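Local coordinates for phosphatidylserine synthase (Haemophilus influenzae, PDB 3HSI), which belongs to the phospholipase D superfamily of enzymes and carries two sequence regions of that family in a single alpha/beta chain, at residues E30-S34 and S35-K39; G156-N160 and N161-H165. All coordinates share one frame; numbering follows the deposited sequence.

Contact 1 (E30-S34 and S35-K39); sequences EFLGS and SAEFK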
loop_
_atom_site.group_PDB
_atom_site.type_symbol
_atom_site.label_atom_id
_atom_site.label_comp_id
_atom_site.label_asym_id
_atom_site.label_seq_id
_atom_site.Cartn_x
_atom_site.Cartn_y
_atom_site.Cartn_z
ATOM N N GLU C 30 23.628 28.955 -3.963
ATOM C CA GLU C 30 23.248 29.750 -2.779
ATOM C C GLU C 30 22.206 28.987 -1.964
ATOM O O GLU C 30 21.225 28.490 -2.519
ATOM C CB GLU C 30 22.644 31.099 -3.171
ATOM C CG GLU C 30 23.577 31.981 -3.981
ATOM C CD GLU C 30 22.938 33.306 -4.382
ATOM O OE1 GLU C 30 21.926 33.709 -3.752
ATOM O OE2 GLU C 30 23.459 33.950 -5.326
ATOM N N PHE C 31 22.420 28.906 -0.657
ATOM C CA PHE C 31 21.402 28.433 0.292
ATOM C C PHE C 31 20.680 29.705 0.774
ATOM O O PHE C 31 21.309 30.552 1.386
ATOM C CB PHE C 31 22.058 27.747 1.500
ATOM C CG PHE C 31 22.789 26.477 1.171
ATOM C CD1 PHE C 31 24.148 26.491 0.887
ATOM C CD2 PHE C 31 22.112 25.248 1.151
ATOM C CE1 PHE C 31 24.833 25.320 0.577
ATOM C CE2 PHE C 31 22.782 24.062 0.829
ATOM C CZ PHE C 31 24.150 24.104 0.542
ATOM N N LEU C 32 19.396 29.847 0.456
ATOM C CA LEU C 32 18.558 30.978 0.905
ATOM C C LEU C 32 18.243 30.829 2.389
ATOM O O LEU C 32 18.271 29.721 2.915
ATOM C CB LEU C 32 17.244 31.043 0.099
ATOM C CG LEU C 32 17.300 30.966 -1.432
ATOM C CD1 LEU C 32 15.901 31.221 -2.016
ATOM C CD2 LEU C 32 18.325 31.935 -2.040
ATOM N N GLY C 33 17.934 31.934 3.058
ATOM C CA GLY C 33 17.832 31.927 4.522
ATOM C C GLY C 33 16.445 31.664 5.102
ATOM O O GLY C 33 16.327 31.179 6.224
ATOM N N SER C 34 15.395 31.978 4.348
ATOM C CA SER C 34 14.064 32.070 4.928
ATOM C C SER C 34 13.035 31.950 3.833
ATOM O O SER C 34 13.371 32.086 2.656
ATOM C CB SER C 34 13.906 33.441 5.557
ATOM O OG SER C 34 13.898 34.395 4.509
ATOM N N SER C 35 11.783 31.753 4.216
ATOM C CA SER C 35 10.692 31.651 3.257
ATOM C C SER C 35 10.385 32.976 2.553
ATOM O O SER C 35 9.923 32.982 1.427
ATOM C CB SER C 35 9.439 31.117 3.930
ATOM O OG SER C 35 9.197 31.827 5.111
ATOM N N ALA C 36 10.678 34.084 3.207
ATOM C CA ALA C 36 10.519 35.385 2.594
ATOM C C ALA C 36 11.515 35.564 1.460
ATOM O O ALA C 36 11.124 36.023 0.401
ATOM C CB ALA C 36 10.649 36.529 3.648
ATOM N N GLU C 37 12.782 35.193 1.677
ATOM C CA GLU C 37 13.795 35.142 0.601
ATOM C C GLU C 37 13.369 34.240 -0.566
ATOM O O GLU C 37 13.543 34.579 -1.740
ATOM C CB GLU C 37 15.153 34.647 1.134
ATOM C CG GLU C 37 15.917 35.672 1.918
ATOM C CD GLU C 37 17.332 35.235 2.335
ATOM O OE1 GLU C 37 17.915 34.253 1.787
ATOM O OE2 GLU C 37 17.862 35.924 3.237
ATOM N N PHE C 38 12.819 33.086 -0.228
ATOM C CA PHE C 38 12.334 32.140 -1.212
ATOM C C PHE C 38 11.258 32.763 -2.116
ATOM O O PHE C 38 11.344 32.686 -3.342
ATOM C CB PHE C 38 11.787 30.899 -0.454
ATOM C CG PHE C 38 11.179 29.833 -1.344
ATOM C CD1 PHE C 38 11.905 29.290 -2.428
ATOM C CD2 PHE C 38 9.922 29.334 -1.064
ATOM C CE1 PHE C 38 11.336 28.263 -3.246
ATOM C CE2 PHE C 38 9.336 28.337 -1.864
ATOM C CZ PHE C 38 10.039 27.787 -2.952
ATOM N N LYS C 39 10.237 33.368 -1.503
ATOM C CA LYS C 39 9.259 34.139 -2.237
ATOM C C LYS C 39 9.921 35.203 -3.125
ATOM O O LYS C 39 9.591 35.355 -4.289
ATOM C CB LYS C 39 8.286 34.823 -1.290
ATOM C CG LYS C 39 7.210 35.584 -2.066
ATOM C CD LYS C 39 6.206 36.268 -1.184
ATOM C CE LYS C 39 5.275 37.085 -2.019
ATOM N NZ LYS C 39 4.390 37.918 -1.151
#
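S34 and E37 reach across the start of helix 35-48 from opposite directions along the chain. S34 is the N-cap residue. Its OG lies between its own backbone N and carbonyl carbon (chi1 68°), which points the hydroxyl at the first turn. There OG accepts from E37 N at 3.1 Å, along a nearly straight N-H line of 173°. The carbonyl of S34 is used as well, because F38 N donates to S34 O at 3.1 Å. E37 answers in the reverse direction. Its chain is extended beyond CG and runs past the serine hydroxyl, with E37 CG 3.5 Å from S34 OG. The carboxylate then stands beside the peptide of G33. G33 N donates to E37 OE1 at 2.6 Å, a short bond, and the N-H comes from well above the carboxylate plane, 60° out of it. The same oxygen lies 3.5 Å from L32 CA. L32 and F38 make the apolar part of the turn. L32 CD1 sits 3.8 Å from F38 CA and comes to the edge of the F38 ring, near its plane. This ring stacks on Y175 of strand 171-179, and L32 also packs on Y175. S34 OG thus caps E37 N, while S34 O takes F38 N in the first regular helical bond. E37 serves a third N-H, that of G33 ahead of the helix. A carboxylate at this end would probably interact favourably with the helix dipole. Together the three bonds tie the residues before the helix to its first turn.

Contact 2 (G156-N160 and N161-H165); sequences GASIN and NVYLH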
loop_
_atom_site.group_PDB
_atom_site.type_symbol
_atom_site.label_atom_id
_atom_site.label_comp_id
_atom_site.label_asym_id
_atom_site.label_seq_id
_atom_site.Cartn_x
_atom_site.Cartn_y
_atom_site.Cartn_z
ATOM N N GLY C 156 11.644 21.822 -0.745
ATOM C CA GLY C 156 10.511 20.938 -0.407
ATOM C C GLY C 156 9.172 21.686 -0.406
ATOM O O GLY C 156 8.121 21.068 -0.277
ATOM N N ALA C 157 9.222 23.016 -0.578
ATOM C CA ALA C 157 8.052 23.909 -0.379
ATOM C C ALA C 157 7.066 23.838 -1.534
ATOM O O ALA C 157 7.477 23.751 -2.697
ATOM C CB ALA C 157 8.514 25.346 -0.218
ATOM N N SER C 158 5.771 23.884 -1.228
ATOM C CA SER C 158 4.744 24.115 -2.269
ATOM C C SER C 158 4.445 25.606 -2.344
ATOM O O SER C 158 5.121 26.395 -1.676
ATOM C CB SER C 158 3.468 23.371 -1.947
ATOM O OG SER C 158 3.662 21.988 -2.074
ATOM N N ILE C 159 3.463 25.991 -3.168
ATOM C CA ILE C 159 3.087 27.397 -3.314
ATOM C C ILE C 159 1.781 27.609 -2.564
ATOM O O ILE C 159 0.722 27.173 -3.010
ATOM C CB ILE C 159 2.900 27.842 -4.804
ATOM C CG1 ILE C 159 4.109 27.463 -5.662
ATOM C CG2 ILE C 159 2.598 29.352 -4.914
ATOM C CD1 ILE C 159 5.308 28.367 -5.468
ATOM N N ASN C 160 1.883 28.251 -1.404
ATOM C CA ASN C 160 0.716 28.779 -0.666
ATOM C C ASN C 160 1.219 29.864 0.299
ATOM O O ASN C 160 2.423 30.114 0.348
ATOM C CB ASN C 160 -0.046 27.658 0.076
ATOM C CG ASN C 160 0.736 27.092 1.220
ATOM O OD1 ASN C 160 1.796 27.603 1.565
ATOM N ND2 ASN C 160 0.218 26.024 1.831
ATOM N N ASN C 161 0.318 30.470 1.066
ATOM C CA ASN C 161 0.681 31.535 2.021
ATOM C C ASN C 161 1.797 31.191 3.010
ATOM O O ASN C 161 2.754 31.962 3.189
ATOM C CB ASN C 161 -0.561 32.013 2.807
ATOM C CG ASN C 161 -1.572 32.751 1.934
ATOM O OD1 ASN C 161 -1.241 33.284 0.875
ATOM N ND2 ASN C 161 -2.824 32.763 2.373
ATOM N N VAL C 162 1.663 30.060 3.696
ATOM C CA VAL C 162 2.659 29.751 4.719
ATOM C C VAL C 162 4.068 29.480 4.173
ATOM O O VAL C 162 5.037 30.028 4.689
ATOM C CB VAL C 162 2.160 28.746 5.832
ATOM C CG1 VAL C 162 1.075 29.435 6.668
ATOM C CG2 VAL C 162 1.661 27.414 5.247
ATOM N N TYR C 163 4.172 28.741 3.065
ATOM C CA TYR C 163 5.490 28.456 2.488
ATOM C C TYR C 163 6.195 29.713 1.981
ATOM O O TYR C 163 7.437 29.760 1.941
ATOM C CB TYR C 163 5.397 27.425 1.345
ATOM C CG TYR C 163 5.237 25.973 1.776
ATOM C CD1 TYR C 163 4.094 25.248 1.449
ATOM C CD2 TYR C 163 6.245 25.328 2.492
ATOM C CE1 TYR C 163 3.950 23.900 1.840
ATOM C CE2 TYR C 163 6.120 23.999 2.889
ATOM C CZ TYR C 163 4.978 23.280 2.546
ATOM O OH TYR C 163 4.876 21.958 2.955
ATOM N N LEU C 164 5.429 30.722 1.586
ATOM C CA LEU C 164 6.020 31.961 1.075
ATOM C C LEU C 164 5.967 33.136 2.072
ATOM O O LEU C 164 6.322 34.286 1.727
ATOM C CB LEU C 164 5.333 32.336 -0.242
ATOM C CG LEU C 164 5.880 31.658 -1.513
ATOM C CD1 LEU C 164 6.035 30.177 -1.347
ATOM C CD2 LEU C 164 4.974 31.924 -2.676
ATOM N N HIS C 165 5.544 32.834 3.311
ATOM C CA HIS C 165 5.397 33.836 4.357
ATOM C C HIS C 165 4.574 35.027 3.864
ATOM O O HIS C 165 4.991 36.175 3.978
ATOM C CB HIS C 165 6.774 34.313 4.823
ATOM C CG HIS C 165 6.771 34.881 6.197
ATOM N ND1 HIS C 165 7.919 35.046 6.933
ATOM C CD2 HIS C 165 5.751 35.303 6.986
ATOM C CE1 HIS C 165 7.609 35.563 8.111
ATOM N NE2 HIS C 165 6.297 35.719 8.170
#
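S158, N160 and Y163 meet in the loop that closes the phospholipase D sequence motif, just after strand 151-155. G156 and N160 are consistent with the glycine and asparagine that end the family's HKD signature. The loop curls back on itself, so the Y163 ring lies against the backbone of residues 157 and 158. A157 CA makes a CH-pi contact over one face, 4.0 Å from the ring centroid. S158 N is over the same face, 3.4 Å above the plane and offset toward the rim. A157 CB comes down beside Y163 CD2 at 3.5 Å. N160 holds the curl from the other end. Its CG lies between the backbone N and the carbonyl carbon (chi1 69°), which folds the amide over the following turn. N160 OD1 accepts from Y163 N at 3.0 Å, with an N-H angle of 174° and the donor nearly in line with the C=O bond. The amide and ring planes are only 22° apart, and N160 OD1 is 3.3 Å from Y163 CD1. L164 N makes only a weak bond to N160 O, at 3.3 Å. L164 CD2 meets I159 CG2 at 4.2 Å. V162 to H165 form a type I beta turn. N161 points away from 156-160, and its amide bonds A65 N and E64 OE1. Y163 OH bonds R171 NE, and its ring also meets that of H364. On the helix side, I159 and L164 pack on I69 of helix 64-79, while A157 and L164 touch F38 of helix 35-48. V162 and Y163 border strand 171-179.

In the fold
Contacts 1 and 2 are neighbours in space, with centres about 11 Å apart, though far apart in sequence. The start of helix 35-48 lies against the curled loop. S35 CB is 3.1 Å from Y163 O, and S35 OG is 3.5 Å from H165 CB. One turn further on, F38 CE2 packs on A157 CB at 3.5 Å, and K39 CD lies 3.5 Å from L164 O. K39 NZ also joins E68 of helix 64-79 and Q166 just after the loop. G156 O bonds K144 NZ weakly, and the Y163 ring meets that of H364. Each falls in an H-x-K sequence of its family region, probably at the active site. Contact 1 therefore packs against a motif loop.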